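Local coordinates for protein NADH dehydrogenase, putative (Plasmodium falciparum, PDB 5JWC) that probably oxidises NADH and passes the electrons through its bound FAD to ubiquinone, as a type II NADH dehydrogenase of the malaria parasite, at residues A[264-269]-A[274-279]; A[174-179]-A[220-225]; A[50-55]-A[440-445]; A[115-120]-A[125-130]. All coordinates share one frame; numbering follows the deposited sequence.

Contact 1 (A[264-269]-A[274-279])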
loop_
_atom_site.group_PDB
_atom_site.type_symbol
_atom_site.label_atom_id
_atom_site.label_comp_id
_atom_site.label_asym_id
_atom_site.label_seq_id
_atom_site.Cartn_x
_atom_site.Cartn_y
_atom_site.Cartn_z
ATOM N N TYR A 264 32.929 12.604 -5.749
ATOM C CA TYR A 264 32.204 12.993 -6.950
ATOM C C TYR A 264 30.885 13.648 -6.575
ATOM O O TYR A 264 30.248 13.262 -5.602
ATOM C CB TYR A 264 31.929 11.786 -7.843
ATOM C CG TYR A 264 33.087 11.328 -8.699
ATOM C CD1 TYR A 264 33.375 11.958 -9.912
ATOM C CD2 TYR A 264 33.850 10.227 -8.332
ATOM C CE1 TYR A 264 34.420 11.521 -10.713
ATOM C CE2 TYR A 264 34.896 9.782 -9.123
ATOM C CZ TYR A 264 35.172 10.435 -10.311
ATOM O OH TYR A 264 36.208 9.994 -11.095
ATOM N N TYR A 265 30.455 14.633 -7.345
ATOM C CA TYR A 265 29.117 15.148 -7.122
ATOM C C TYR A 265 28.407 15.392 -8.450
ATOM O O TYR A 265 29.037 15.534 -9.508
ATOM C CB TYR A 265 29.152 16.413 -6.253
ATOM C CG TYR A 265 30.038 17.509 -6.776
ATOM C CD1 TYR A 265 29.503 18.558 -7.513
ATOM C CD2 TYR A 265 31.409 17.507 -6.518
ATOM C CE1 TYR A 265 30.307 19.577 -7.995
ATOM C CE2 TYR A 265 32.228 18.518 -6.999
ATOM C CZ TYR A 265 31.667 19.555 -7.735
ATOM O OH TYR A 265 32.458 20.572 -8.221
ATOM N N VAL A 266 27.084 15.390 -8.389
ATOM C CA VAL A 266 26.265 15.485 -9.586
ATOM C C VAL A 266 26.134 16.938 -10.028
ATOM O O VAL A 266 25.947 17.819 -9.198
ATOM C CB VAL A 266 24.874 14.880 -9.339
ATOM C CG1 VAL A 266 23.978 15.112 -10.537
ATOM C CG2 VAL A 266 25.005 13.393 -9.017
ATOM N N ILE A 267 26.252 17.189 -11.329
ATOM C CA ILE A 267 26.169 18.548 -11.843
ATOM C C ILE A 267 25.062 18.728 -12.865
ATOM O O ILE A 267 24.694 19.849 -13.193
ATOM C CB ILE A 267 27.499 18.977 -12.475
ATOM C CG1 ILE A 267 27.931 17.953 -13.522
ATOM C CG2 ILE A 267 28.556 19.117 -11.402
ATOM C CD1 ILE A 267 29.209 18.319 -14.256
ATOM N N ASP A 268 24.520 17.620 -13.353
ATOM C CA ASP A 268 23.435 17.686 -14.317
ATOM C C ASP A 268 22.708 16.353 -14.417
ATOM O O ASP A 268 23.319 15.294 -14.321
ATOM C CB ASP A 268 23.960 18.084 -15.700
ATOM C CG ASP A 268 22.845 18.407 -16.665
ATOM O OD1 ASP A 268 22.230 19.478 -16.498
ATOM O OD2 ASP A 268 22.565 17.588 -17.573
ATOM N N VAL A 269 21.401 16.410 -14.619
ATOM C CA VAL A 269 20.621 15.189 -14.779
ATOM C C VAL A 269 19.768 15.265 -16.039
ATOM O O VAL A 269 19.007 16.206 -16.218
ATOM C CB VAL A 269 19.716 14.920 -13.555
ATOM C CG1 VAL A 269 18.897 13.639 -13.764
ATOM C CG2 VAL A 269 20.563 14.821 -12.273
ATOM N N PHE A 274 23.273 10.940 -16.282
ATOM C CA PHE A 274 23.619 12.125 -15.502
ATOM C C PHE A 274 25.127 12.360 -15.558
ATOM O O PHE A 274 25.893 11.471 -15.954
ATOM C CB PHE A 274 23.115 12.009 -14.044
ATOM C CG PHE A 274 23.704 10.862 -13.277
ATOM C CD1 PHE A 274 23.149 9.592 -13.360
ATOM C CD2 PHE A 274 24.786 11.052 -12.447
ATOM C CE1 PHE A 274 23.686 8.528 -12.650
ATOM C CE2 PHE A 274 25.325 9.998 -11.733
ATOM C CZ PHE A 274 24.773 8.730 -11.838
ATOM N N HIS A 275 25.551 13.564 -15.189
ATOM C CA HIS A 275 26.964 13.887 -15.225
ATOM C C HIS A 275 27.507 14.085 -13.827
ATOM O O HIS A 275 26.903 14.747 -12.993
ATOM C CB HIS A 275 27.224 15.146 -16.061
ATOM C CG HIS A 275 27.236 14.892 -17.532
ATOM N ND1 HIS A 275 26.090 14.920 -18.303
ATOM C CD2 HIS A 275 28.248 14.575 -18.375
ATOM C CE1 HIS A 275 26.401 14.643 -19.558
ATOM N NE2 HIS A 275 27.702 14.430 -19.628
ATOM N N ILE A 276 28.665 13.515 -13.567
ATOM C CA ILE A 276 29.340 13.821 -12.319
ATOM C C ILE A 276 30.703 14.493 -12.513
ATOM O O ILE A 276 31.326 14.365 -13.554
ATOM C CB ILE A 276 29.532 12.565 -11.437
ATOM C CG1 ILE A 276 30.318 11.462 -12.173
ATOM C CG2 ILE A 276 28.162 12.080 -10.929
ATOM C CD1 ILE A 276 30.571 10.200 -11.324
ATOM N N GLN A 277 31.153 15.142 -11.459
ATOM C CA GLN A 277 32.316 15.985 -11.414
ATOM C C GLN A 277 33.231 15.588 -10.234
ATOM O O GLN A 277 32.775 15.376 -9.090
ATOM C CB GLN A 277 31.771 17.385 -11.402
ATOM C CG GLN A 277 32.753 18.484 -11.130
ATOM C CD GLN A 277 32.676 19.643 -12.184
ATOM O OE1 GLN A 277 31.605 20.083 -12.646
ATOM N NE2 GLN A 277 33.888 20.209 -12.473
ATOM N N SER A 278 34.493 15.305 -10.550
ATOM C CA SER A 278 35.468 14.965 -9.512
ATOM C C SER A 278 35.628 16.141 -8.551
ATOM O O SER A 278 35.639 17.315 -8.949
ATOM C CB SER A 278 36.836 14.606 -10.097
ATOM O OG SER A 278 37.772 14.391 -9.047
ATOM N N SER A 279 35.760 15.817 -7.273
ATOM C CA SER A 279 35.988 16.817 -6.236
ATOM C C SER A 279 37.475 17.120 -6.127
ATOM O O SER A 279 37.884 18.125 -5.556
ATOM C CB SER A 279 35.479 16.314 -4.882
ATOM O OG SER A 279 34.099 16.023 -4.926
HETATM O O HOH W 1 23.410 14.848 -17.797
#
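The Y265 ring has the side chain of Q277 over one face, with CB 4.2 Å above the ring plane and offset toward the rim, while S279 OG, hydrogen-bonded to G233 O, lies at its edge, in plane. Ring and Q277 amide planes are only 10° apart, and the two side chains run alongside each other in the same direction from neighbouring strands of a beta hairpin, 264-269 with 273-278. Y265 CG sits between backbone N and carbonyl carbon (chi1 55°), which brings the ring across to Q277. The ring of Y264, on the other face of the sheet, meets I276 CD1 in an off-centre CH-pi contact, 4.0 Å from the ring centroid. V266 CG2 also packs on I276, reaching its CG2 at 3.9 Å, and the F274 ring takes I276 CG2 at its edge, in plane. On the Q277 face, I267 CD1 comes within 3.4 Å of Q277 OE1.

The backbone ladder pairs Y265 with Q277 in both directions. Beyond it, a beta bulge sets I267 and D268 together opposite H275, whose O accepts from I267 N and whose N donates to D268 O. V266 and F274 continue inward onto strand 190-194 of the neighbouring parallel sheet. D268 OD1 is hydrogen-bonded to N146 ND2. One water spans the D268-H275 pair: it donates to D268 OD2 at 2.9 Å and lies in the plane of the H275 ring, 2.7 Å from ND1.

Contact 2 (A[174-179]-A[220-225])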
loop_
_atom_site.group_PDB
_atom_site.type_symbol
_atom_site.label_atom_id
_atom_site.label_comp_id
_atom_site.label_asym_id
_atom_site.label_seq_id
_atom_site.Cartn_x
_atom_site.Cartn_y
_atom_site.Cartn_z
ATOM N N LYS A 174 10.189 -4.870 -16.935
ATOM C CA LYS A 174 10.457 -4.363 -18.273
ATOM C C LYS A 174 11.663 -5.054 -18.908
ATOM O O LYS A 174 11.638 -5.388 -20.096
ATOM C CB LYS A 174 10.671 -2.853 -18.224
ATOM C CG LYS A 174 10.999 -2.233 -19.560
ATOM C CD LYS A 174 11.228 -0.737 -19.424
ATOM C CE LYS A 174 11.539 -0.097 -20.780
ATOM N NZ LYS A 174 11.638 1.393 -20.707
ATOM N N CYS A 175 12.698 -5.311 -18.111
ATOM C CA CYS A 175 13.925 -5.937 -18.611
ATOM C C CYS A 175 13.849 -7.452 -18.769
ATOM O O CYS A 175 14.810 -8.074 -19.208
ATOM C CB CYS A 175 15.104 -5.609 -17.686
ATOM S SG CYS A 175 15.564 -3.883 -17.771
ATOM N N THR A 176 12.716 -8.044 -18.408
ATOM C CA THR A 176 12.513 -9.470 -18.612
ATOM C C THR A 176 11.849 -9.703 -19.991
ATOM O O THR A 176 11.788 -10.824 -20.474
ATOM C CB THR A 176 11.672 -10.066 -17.446
ATOM O OG1 THR A 176 12.414 -9.907 -16.227
ATOM C CG2 THR A 176 11.408 -11.555 -17.630
ATOM N N LEU A 177 11.384 -8.631 -20.627
ATOM C CA LEU A 177 10.758 -8.731 -21.950
ATOM C C LEU A 177 11.767 -9.057 -23.060
ATOM O O LEU A 177 12.943 -8.717 -22.949
ATOM C CB LEU A 177 10.024 -7.444 -22.277
ATOM C CG LEU A 177 8.951 -7.086 -21.249
ATOM C CD1 LEU A 177 8.219 -5.807 -21.665
ATOM C CD2 LEU A 177 7.977 -8.259 -21.052
ATOM N N PRO A 178 11.309 -9.722 -24.136
ATOM C CA PRO A 178 12.264 -10.180 -25.161
ATOM C C PRO A 178 12.743 -9.065 -26.100
ATOM O O PRO A 178 13.732 -9.230 -26.822
ATOM C CB PRO A 178 11.458 -11.234 -25.931
ATOM C CG PRO A 178 10.030 -10.784 -25.802
ATOM C CD PRO A 178 9.929 -10.172 -24.417
ATOM N N ASN A 179 12.044 -7.938 -26.070
ATOM C CA ASN A 179 12.278 -6.827 -26.980
ATOM C C ASN A 179 13.351 -5.808 -26.556
ATOM O O ASN A 179 13.272 -4.641 -26.936
ATOM C CB ASN A 179 10.947 -6.083 -27.208
ATOM C CG ASN A 179 10.324 -5.541 -25.898
ATOM O OD1 ASN A 179 11.010 -5.344 -24.892
ATOM N ND2 ASN A 179 9.020 -5.279 -25.928
ATOM N N LYS A 220 16.593 -14.396 -12.196
ATOM C CA LYS A 220 17.969 -14.865 -12.369
ATOM C C LYS A 220 18.592 -14.460 -13.710
ATOM O O LYS A 220 19.779 -14.146 -13.768
ATOM C CB LYS A 220 18.041 -16.377 -12.202
ATOM C CG LYS A 220 19.468 -16.887 -12.162
ATOM C CD LYS A 220 19.545 -18.400 -12.055
ATOM C CE LYS A 220 20.994 -18.856 -12.173
ATOM N NZ LYS A 220 21.135 -20.323 -11.960
ATOM N N ASP A 221 17.792 -14.415 -14.769
ATOM C CA ASP A 221 18.312 -14.124 -16.110
ATOM C C ASP A 221 18.803 -12.690 -16.311
ATOM O O ASP A 221 19.534 -12.430 -17.261
ATOM C CB ASP A 221 17.249 -14.437 -17.168
ATOM C CG ASP A 221 17.078 -15.938 -17.398
ATOM O OD1 ASP A 221 15.972 -16.360 -17.817
ATOM O OD2 ASP A 221 18.052 -16.693 -17.158
ATOM N N ILE A 222 18.397 -11.761 -15.445
ATOM C CA ILE A 222 18.849 -10.380 -15.586
ATOM C C ILE A 222 19.676 -9.925 -14.391
ATOM O O ILE A 222 20.142 -8.791 -14.366
ATOM C CB ILE A 222 17.676 -9.383 -15.783
ATOM C CG1 ILE A 222 16.722 -9.409 -14.582
ATOM C CG2 ILE A 222 16.927 -9.657 -17.096
ATOM C CD1 ILE A 222 15.623 -8.346 -14.672
ATOM N N PHE A 223 19.866 -10.813 -13.416
ATOM C CA PHE A 223 20.585 -10.470 -12.195
ATOM C C PHE A 223 21.933 -9.849 -12.503
ATOM O O PHE A 223 22.307 -8.831 -11.912
ATOM C CB PHE A 223 20.785 -11.691 -11.304
ATOM C CG PHE A 223 21.736 -11.446 -10.159
ATOM C CD1 PHE A 223 21.328 -10.731 -9.042
ATOM C CD2 PHE A 223 23.048 -11.911 -10.211
ATOM C CE1 PHE A 223 22.211 -10.487 -7.987
ATOM C CE2 PHE A 223 23.937 -11.670 -9.166
ATOM C CZ PHE A 223 23.513 -10.958 -8.047
ATOM N N ASN A 224 22.637 -10.455 -13.456
ATOM C CA ASN A 224 24.002 -10.070 -13.798
ATOM C C ASN A 224 24.109 -8.695 -14.431
ATOM O O ASN A 224 25.191 -8.128 -14.476
ATOM C CB ASN A 224 24.614 -11.101 -14.754
ATOM C CG ASN A 224 24.975 -12.401 -14.062
ATOM O OD1 ASN A 224 25.479 -12.409 -12.926
ATOM N ND2 ASN A 224 24.724 -13.516 -14.745
ATOM N N PHE A 225 22.995 -8.155 -14.917
ATOM C CA PHE A 225 23.009 -6.820 -15.517
ATOM C C PHE A 225 22.731 -5.687 -14.532
ATOM O O PHE A 225 22.809 -4.519 -14.892
ATOM C CB PHE A 225 21.998 -6.762 -16.658
ATOM C CG PHE A 225 22.203 -7.836 -17.680
ATOM C CD1 PHE A 225 23.481 -8.121 -18.136
ATOM C CD2 PHE A 225 21.136 -8.576 -18.168
ATOM C CE1 PHE A 225 23.696 -9.110 -19.081
ATOM C CE2 PHE A 225 21.346 -9.571 -19.115
ATOM C CZ PHE A 225 22.624 -9.837 -19.569
#
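I222 inserts its two branches against the type I beta turn K174-L177, which follows helix 158-174, and it makes every contact from the side of the short, weakly bonded helix 220-223. The tight part is at CG2, which lies 3.4 Å from C175 O, so a methyl group rests on a backbone carbonyl. The other branch is slacker: I222 CD1 is 4.1 Å from C175 CB and 3.9 Å from T176 OG1. With CG1 placed between backbone N and carbonyl carbon (chi1 61°), CG2 goes to the carbonyl of C175 and CD1 to its CB and to the T176 hydroxyl. The side chains of T176 and I222 cross at about a right angle, and the T176 hydroxyl has its polar partner in L172 O.

Only 112 Å² is buried in total, and it is confined to C175, T176 and I222; D221, on the exposed side, does not touch the turn. C175 and F225 both pack on L189, which leads into strand 190-194. The far side of the turn belongs to the dimer interface, where K174 NZ makes a salt bridge with E121 of the second subunit. The turn itself is closed by the bond from L177 N to K174 O, 3.3 Å long.

Contact 3 (A[50-55]-A[440-445])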
loop_
_atom_site.group_PDB
_atom_site.type_symbol
_atom_site.label_atom_id
_atom_site.label_comp_id
_atom_site.label_asym_id
_atom_site.label_seq_id
_atom_site.Cartn_x
_atom_site.Cartn_y
_atom_site.Cartn_z
ATOM N N LYS A 50 -5.896 18.340 29.368
ATOM C CA LYS A 50 -6.742 18.943 30.396
ATOM C C LYS A 50 -6.421 20.432 30.557
ATOM O O LYS A 50 -7.328 21.254 30.709
ATOM C CB LYS A 50 -6.573 18.218 31.733
ATOM C CG LYS A 50 -7.549 18.659 32.824
ATOM C CD LYS A 50 -7.463 17.725 34.034
ATOM C CE LYS A 50 -8.564 18.007 35.058
ATOM N NZ LYS A 50 -8.648 16.908 36.071
ATOM N N LYS A 51 -5.136 20.779 30.486
ATOM C CA LYS A 51 -4.699 22.157 30.728
ATOM C C LYS A 51 -4.895 23.052 29.520
ATOM O O LYS A 51 -5.119 24.253 29.664
ATOM C CB LYS A 51 -3.228 22.184 31.164
ATOM C CG LYS A 51 -2.971 21.316 32.393
ATOM C CD LYS A 51 -1.583 21.520 33.009
ATOM C CE LYS A 51 -1.451 20.721 34.308
ATOM N NZ LYS A 51 -0.026 20.501 34.730
ATOM N N TYR A 52 -4.814 22.481 28.322
ATOM C CA TYR A 52 -4.894 23.292 27.124
ATOM C C TYR A 52 -5.877 22.727 26.118
ATOM O O TYR A 52 -6.230 21.555 26.160
ATOM C CB TYR A 52 -3.507 23.435 26.471
ATOM C CG TYR A 52 -2.451 24.118 27.347
ATOM C CD1 TYR A 52 -2.301 25.498 27.333
ATOM C CD2 TYR A 52 -1.611 23.379 28.172
ATOM C CE1 TYR A 52 -1.332 26.134 28.123
ATOM C CE2 TYR A 52 -0.644 24.006 28.965
ATOM C CZ TYR A 52 -0.516 25.378 28.934
ATOM O OH TYR A 52 0.440 25.997 29.707
ATOM N N ASP A 53 -6.324 23.592 25.220
ATOM C CA ASP A 53 -7.096 23.180 24.062
ATOM C C ASP A 53 -6.170 23.095 22.858
ATOM O O ASP A 53 -5.765 24.116 22.295
ATOM C CB ASP A 53 -8.241 24.146 23.783
ATOM C CG ASP A 53 -9.061 23.733 22.578
ATOM O OD1 ASP A 53 -9.570 22.586 22.568
ATOM O OD2 ASP A 53 -9.183 24.551 21.639
ATOM N N VAL A 54 -5.831 21.868 22.479
ATOM C CA VAL A 54 -4.770 21.627 21.506
ATOM C C VAL A 54 -5.314 21.187 20.162
ATOM O O VAL A 54 -6.071 20.207 20.081
ATOM C CB VAL A 54 -3.802 20.553 22.012
ATOM C CG1 VAL A 54 -2.680 20.299 20.984
ATOM C CG2 VAL A 54 -3.244 20.933 23.390
ATOM N N THR A 55 -4.911 21.898 19.111
ATOM C CA THR A 55 -5.225 21.461 17.762
ATOM C C THR A 55 -3.946 21.279 16.954
ATOM O O THR A 55 -3.118 22.190 16.877
ATOM C CB THR A 55 -6.167 22.465 17.035
ATOM O OG1 THR A 55 -7.343 22.675 17.827
ATOM C CG2 THR A 55 -6.582 21.930 15.686
ATOM N N ASN A 440 4.061 22.317 33.058
ATOM C CA ASN A 440 4.540 22.443 34.436
ATOM C C ASN A 440 5.221 23.756 34.817
ATOM O O ASN A 440 5.683 23.915 35.942
ATOM C CB ASN A 440 5.497 21.294 34.725
ATOM C CG ASN A 440 4.798 19.957 34.751
ATOM O OD1 ASN A 440 3.720 19.811 35.340
ATOM N ND2 ASN A 440 5.397 18.970 34.105
ATOM N N PHE A 441 5.288 24.695 33.886
ATOM C CA PHE A 441 5.945 25.957 34.147
ATOM C C PHE A 441 5.038 27.124 33.775
ATOM O O PHE A 441 4.784 28.000 34.603
ATOM C CB PHE A 441 7.278 26.051 33.387
ATOM C CG PHE A 441 8.372 25.149 33.938
ATOM C CD1 PHE A 441 9.367 25.662 34.753
ATOM C CD2 PHE A 441 8.404 23.795 33.637
ATOM C CE1 PHE A 441 10.372 24.848 35.256
ATOM C CE2 PHE A 441 9.410 22.970 34.143
ATOM C CZ PHE A 441 10.395 23.502 34.953
ATOM N N ILE A 442 4.532 27.134 32.543
ATOM C CA ILE A 442 3.656 28.219 32.106
ATOM C C ILE A 442 2.342 28.277 32.926
ATOM O O ILE A 442 1.674 27.263 33.128
ATOM C CB ILE A 442 3.351 28.100 30.604
ATOM C CG1 ILE A 442 4.652 28.262 29.801
ATOM C CG2 ILE A 442 2.371 29.162 30.172
ATOM C CD1 ILE A 442 4.473 28.148 28.319
ATOM N N HIS A 443 2.010 29.483 33.400
ATOM C CA HIS A 443 0.870 29.752 34.298
ATOM C C HIS A 443 0.886 28.910 35.575
ATOM O O HIS A 443 -0.127 28.320 35.969
ATOM C CB HIS A 443 -0.452 29.566 33.548
ATOM C CG HIS A 443 -0.742 30.661 32.579
ATOM N ND1 HIS A 443 -0.705 31.999 32.942
ATOM C CD2 HIS A 443 -1.027 30.647 31.258
ATOM C CE1 HIS A 443 -0.977 32.748 31.884
ATOM N NE2 HIS A 443 -1.177 31.945 30.850
ATOM N N THR A 444 2.060 28.849 36.194
ATOM C CA THR A 444 2.269 28.218 37.494
ATOM C C THR A 444 3.335 29.043 38.214
ATOM O O THR A 444 3.919 29.956 37.616
ATOM C CB THR A 444 2.731 26.740 37.392
ATOM O OG1 THR A 444 4.140 26.692 37.135
ATOM C CG2 THR A 444 1.978 25.981 36.297
ATOM N N ASN A 445 3.626 28.720 39.473
ATOM C CA ASN A 445 4.572 29.543 40.228
ATOM C C ASN A 445 6.025 29.261 39.842
ATOM O O ASN A 445 6.950 29.783 40.468
ATOM C CB ASN A 445 4.405 29.338 41.737
ATOM C CG ASN A 445 4.930 27.993 42.210
ATOM O OD1 ASN A 445 4.942 27.012 41.462
ATOM N ND2 ASN A 445 5.377 27.946 43.463
#
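The loop that follows helix 424-440 meets the entry to strand 53-57 through the hydroxyl of Y52, whose OH lies 3.7 Å from both CB and CG2 of I442. The tyrosine and isoleucine side chains cross at about a right angle, and the end of the phenol abuts the branch point of I442. With I442 CG2 anti to the backbone N (CG1 beside it, chi1 -64°), this methyl stands next to CB against Y52 OH. The hydroxyl's hydrogen bond goes to F438 O, near the end of the helix; toward I442 it makes only van der Waals contact.

Strand 53-57 belongs to the sheet of the FAD-binding Rossmann-type domain, next to strand 30-34, and Y52 packs on I31 of that neighbour. The contact therefore ties the start of an inner strand of this sheet to the C-terminal end of helix 424-440. K51 reaches the same end with a chain extended beyond CG. Its NZ is hydrogen-bonded to N439 O, whereas N440 OD1, 3.9 Å from NZ, is too distant to count as a bond; N440 ND2 is hydrogen-bonded to N436 OD1. Two successive carbonyls, those of F438 and N439, thus each accept a side-chain donor, Y52 OH and K51 NZ, at a place where helical bonding runs out. F441 is the first residue to leave helical torsions, and T444 OG1 then donates to F441 O at 2.9 Å from above the carbonyl plane.

Contact 4 (A[115-120]-A[125-130])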
loop_
_atom_site.group_PDB
_atom_site.type_symbol
_atom_site.label_atom_id
_atom_site.label_comp_id
_atom_site.label_asym_id
_atom_site.label_seq_id
_atom_site.Cartn_x
_atom_site.Cartn_y
_atom_site.Cartn_z
ATOM N N ILE A 115 -3.747 32.300 12.141
ATOM C CA ILE A 115 -3.082 31.787 10.951
ATOM C C ILE A 115 -4.087 31.617 9.817
ATOM O O ILE A 115 -5.271 31.415 10.062
ATOM C CB ILE A 115 -2.399 30.410 11.199
ATOM C CG1 ILE A 115 -3.432 29.376 11.668
ATOM C CG2 ILE A 115 -1.251 30.534 12.200
ATOM C CD1 ILE A 115 -2.886 27.951 11.798
ATOM N N ASN A 116 -3.604 31.699 8.585
ATOM C CA ASN A 116 -4.362 31.261 7.422
ATOM C C ASN A 116 -3.899 29.895 6.927
ATOM O O ASN A 116 -2.696 29.665 6.748
ATOM C CB ASN A 116 -4.238 32.261 6.275
ATOM C CG ASN A 116 -5.104 33.486 6.473
ATOM O OD1 ASN A 116 -6.036 33.480 7.277
ATOM N ND2 ASN A 116 -4.803 34.543 5.730
ATOM N N CYS A 117 -4.857 29.002 6.692
ATOM C CA CYS A 117 -4.576 27.680 6.132
ATOM C C CYS A 117 -5.381 27.443 4.860
ATOM O O CYS A 117 -6.337 28.163 4.583
ATOM C CB CYS A 117 -4.906 26.585 7.146
ATOM S SG CYS A 117 -4.077 26.763 8.739
ATOM N N ILE A 118 -5.009 26.423 4.095
ATOM C CA ILE A 118 -5.860 25.942 3.012
ATOM C C ILE A 118 -6.107 24.443 3.148
ATOM O O ILE A 118 -5.281 23.723 3.720
ATOM C CB ILE A 118 -5.253 26.195 1.619
ATOM C CG1 ILE A 118 -3.832 25.628 1.544
ATOM C CG2 ILE A 118 -5.269 27.662 1.301
ATOM C CD1 ILE A 118 -3.245 25.639 0.159
ATOM N N ASP A 119 -7.246 23.978 2.635
ATOM C CA ASP A 119 -7.507 22.546 2.549
ATOM C C ASP A 119 -7.039 22.031 1.201
ATOM O O ASP A 119 -6.508 22.791 0.399
ATOM C CB ASP A 119 -8.995 22.215 2.793
ATOM C CG ASP A 119 -9.959 22.868 1.779
ATOM O OD1 ASP A 119 -11.168 22.928 2.111
ATOM O OD2 ASP A 119 -9.543 23.304 0.676
ATOM N N ILE A 120 -7.253 20.745 0.950
ATOM C CA ILE A 120 -6.739 20.093 -0.249
ATOM C C ILE A 120 -7.395 20.681 -1.510
ATOM O O ILE A 120 -6.885 20.520 -2.614
ATOM C CB ILE A 120 -6.953 18.549 -0.162
ATOM C CG1 ILE A 120 -6.078 17.793 -1.162
ATOM C CG2 ILE A 120 -8.434 18.184 -0.287
ATOM C CD1 ILE A 120 -4.587 17.908 -0.898
ATOM N N VAL A 125 -8.954 28.747 5.294
ATOM C CA VAL A 125 -9.441 28.579 6.652
ATOM C C VAL A 125 -8.650 29.504 7.569
ATOM O O VAL A 125 -7.413 29.563 7.493
ATOM C CB VAL A 125 -9.300 27.122 7.132
ATOM C CG1 VAL A 125 -9.970 26.936 8.486
ATOM C CG2 VAL A 125 -9.877 26.157 6.089
ATOM N N LYS A 126 -9.358 30.225 8.431
ATOM C CA LYS A 126 -8.717 31.153 9.345
ATOM C C LYS A 126 -8.866 30.642 10.766
ATOM O O LYS A 126 -9.953 30.253 11.178
ATOM C CB LYS A 126 -9.319 32.555 9.185
ATOM C CG LYS A 126 -8.827 33.598 10.177
ATOM C CD LYS A 126 -9.201 35.004 9.697
ATOM C CE LYS A 126 -8.902 36.079 10.743
ATOM N NZ LYS A 126 -9.085 37.453 10.176
ATOM N N LEU A 127 -7.766 30.613 11.512
ATOM C CA LEU A 127 -7.779 30.009 12.840
ATOM C C LEU A 127 -7.014 30.858 13.842
ATOM O O LEU A 127 -5.901 31.284 13.571
ATOM C CB LEU A 127 -7.192 28.592 12.793
ATOM C CG LEU A 127 -7.967 27.580 11.941
ATOM C CD1 LEU A 127 -7.182 26.295 11.738
ATOM C CD2 LEU A 127 -9.319 27.286 12.585
ATOM N N PHE A 128 -7.615 31.093 15.000
ATOM C CA PHE A 128 -6.994 31.881 16.041
ATOM C C PHE A 128 -6.265 30.992 17.036
ATOM O O PHE A 128 -6.647 29.844 17.235
ATOM C CB PHE A 128 -8.045 32.720 16.770
ATOM C CG PHE A 128 -8.544 33.887 15.968
ATOM C CD1 PHE A 128 -7.871 35.098 15.988
ATOM C CD2 PHE A 128 -9.692 33.778 15.201
ATOM C CE1 PHE A 128 -8.327 36.173 15.250
ATOM C CE2 PHE A 128 -10.157 34.852 14.461
ATOM C CZ PHE A 128 -9.470 36.049 14.484
ATOM N N TYR A 129 -5.236 31.534 17.680
ATOM C CA TYR A 129 -4.473 30.780 18.672
ATOM C C TYR A 129 -4.054 31.652 19.846
ATOM O O TYR A 129 -3.923 32.858 19.707
ATOM C CB TYR A 129 -3.220 30.152 18.032
ATOM C CG TYR A 129 -2.220 31.175 17.520
ATOM C CD1 TYR A 129 -1.285 31.753 18.370
ATOM C CD2 TYR A 129 -2.204 31.541 16.186
ATOM C CE1 TYR A 129 -0.380 32.688 17.904
ATOM C CE2 TYR A 129 -1.299 32.465 15.708
ATOM C CZ TYR A 129 -0.393 33.037 16.571
ATOM O OH TYR A 129 0.501 33.959 16.088
ATOM N N ASP A 130 -3.809 31.026 20.992
ATOM C CA ASP A 130 -3.113 31.674 22.099
ATOM C C ASP A 130 -1.599 31.391 22.045
ATOM O O ASP A 130 -0.776 32.251 22.367
ATOM C CB ASP A 130 -3.704 31.207 23.420
ATOM C CG ASP A 130 -5.153 31.642 23.577
ATOM O OD1 ASP A 130 -5.418 32.842 23.373
ATOM O OD2 ASP A 130 -6.016 30.785 23.848
#
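I115 and L127 face each other obliquely across a beta hairpin, strands 114-118 and 124-128, at the outer end of the mixed sheet of the FAD-binding domain. I115 CG1 approaches L127 CB at 4.0 Å, and I115 CG2 approaches Y129 CE2 at the same distance, with the isoleucine and tyrosine side chains crossing at about a right angle. I115 is thereby flanked by two residues of the partner segment, its CG1 lying between backbone N and carbonyl carbon (chi1 58°) so that one branch serves each. C117 and V125 continue the same face of the sheet, and C117 SG lies 4.3 Å from L127 CD1. This face turns inward: I115 and L127 both pack on I32 and I57 of strands 30-34 and 53-57, and the C117 side chain is about 7 Å from the bound FAD.

On the reverse face N116 and K126 form the non-hydrogen-bonded pair. K126 extends fully beyond CG and engages Y114 in a cation-pi interaction, its end leading away from N116.

Four backbone bonds bind the strands, and their angles at hydrogen of 162° to 172° indicate nearly straight bonds. Just past the ladder D119 OD1 bonds to N179 of the second subunit, and V125, in the pair at that end, packs on the same residue. The shortest rung runs from C117 N to V125 O, 2.7 Å and 172° at the hydrogen.

In the fold
Contacts 1 and 4 are both hairpins bonded backbone to backbone, but contact 4 is regular and lies on the FAD-binding sheet, whereas contact 1 is bulged, forms part of a small three-stranded antiparallel sheet and has a more exposed face; their centres are 42 Å apart. Contacts 2 and 3 are small, with 112 and 132 Å² buried, contact 2 resting on one isoleucine and contact 3 on two side chains from the strand entry: contact 2 is mostly buried van der Waals contact of that isoleucine with a turn, contact 3 more exposed and governed by polar groups at a helix end. Contacts 3 and 4 reach the same sheet, nearest atoms about 6 Å apart. Contacts 2 and 4 both touch the second subunit.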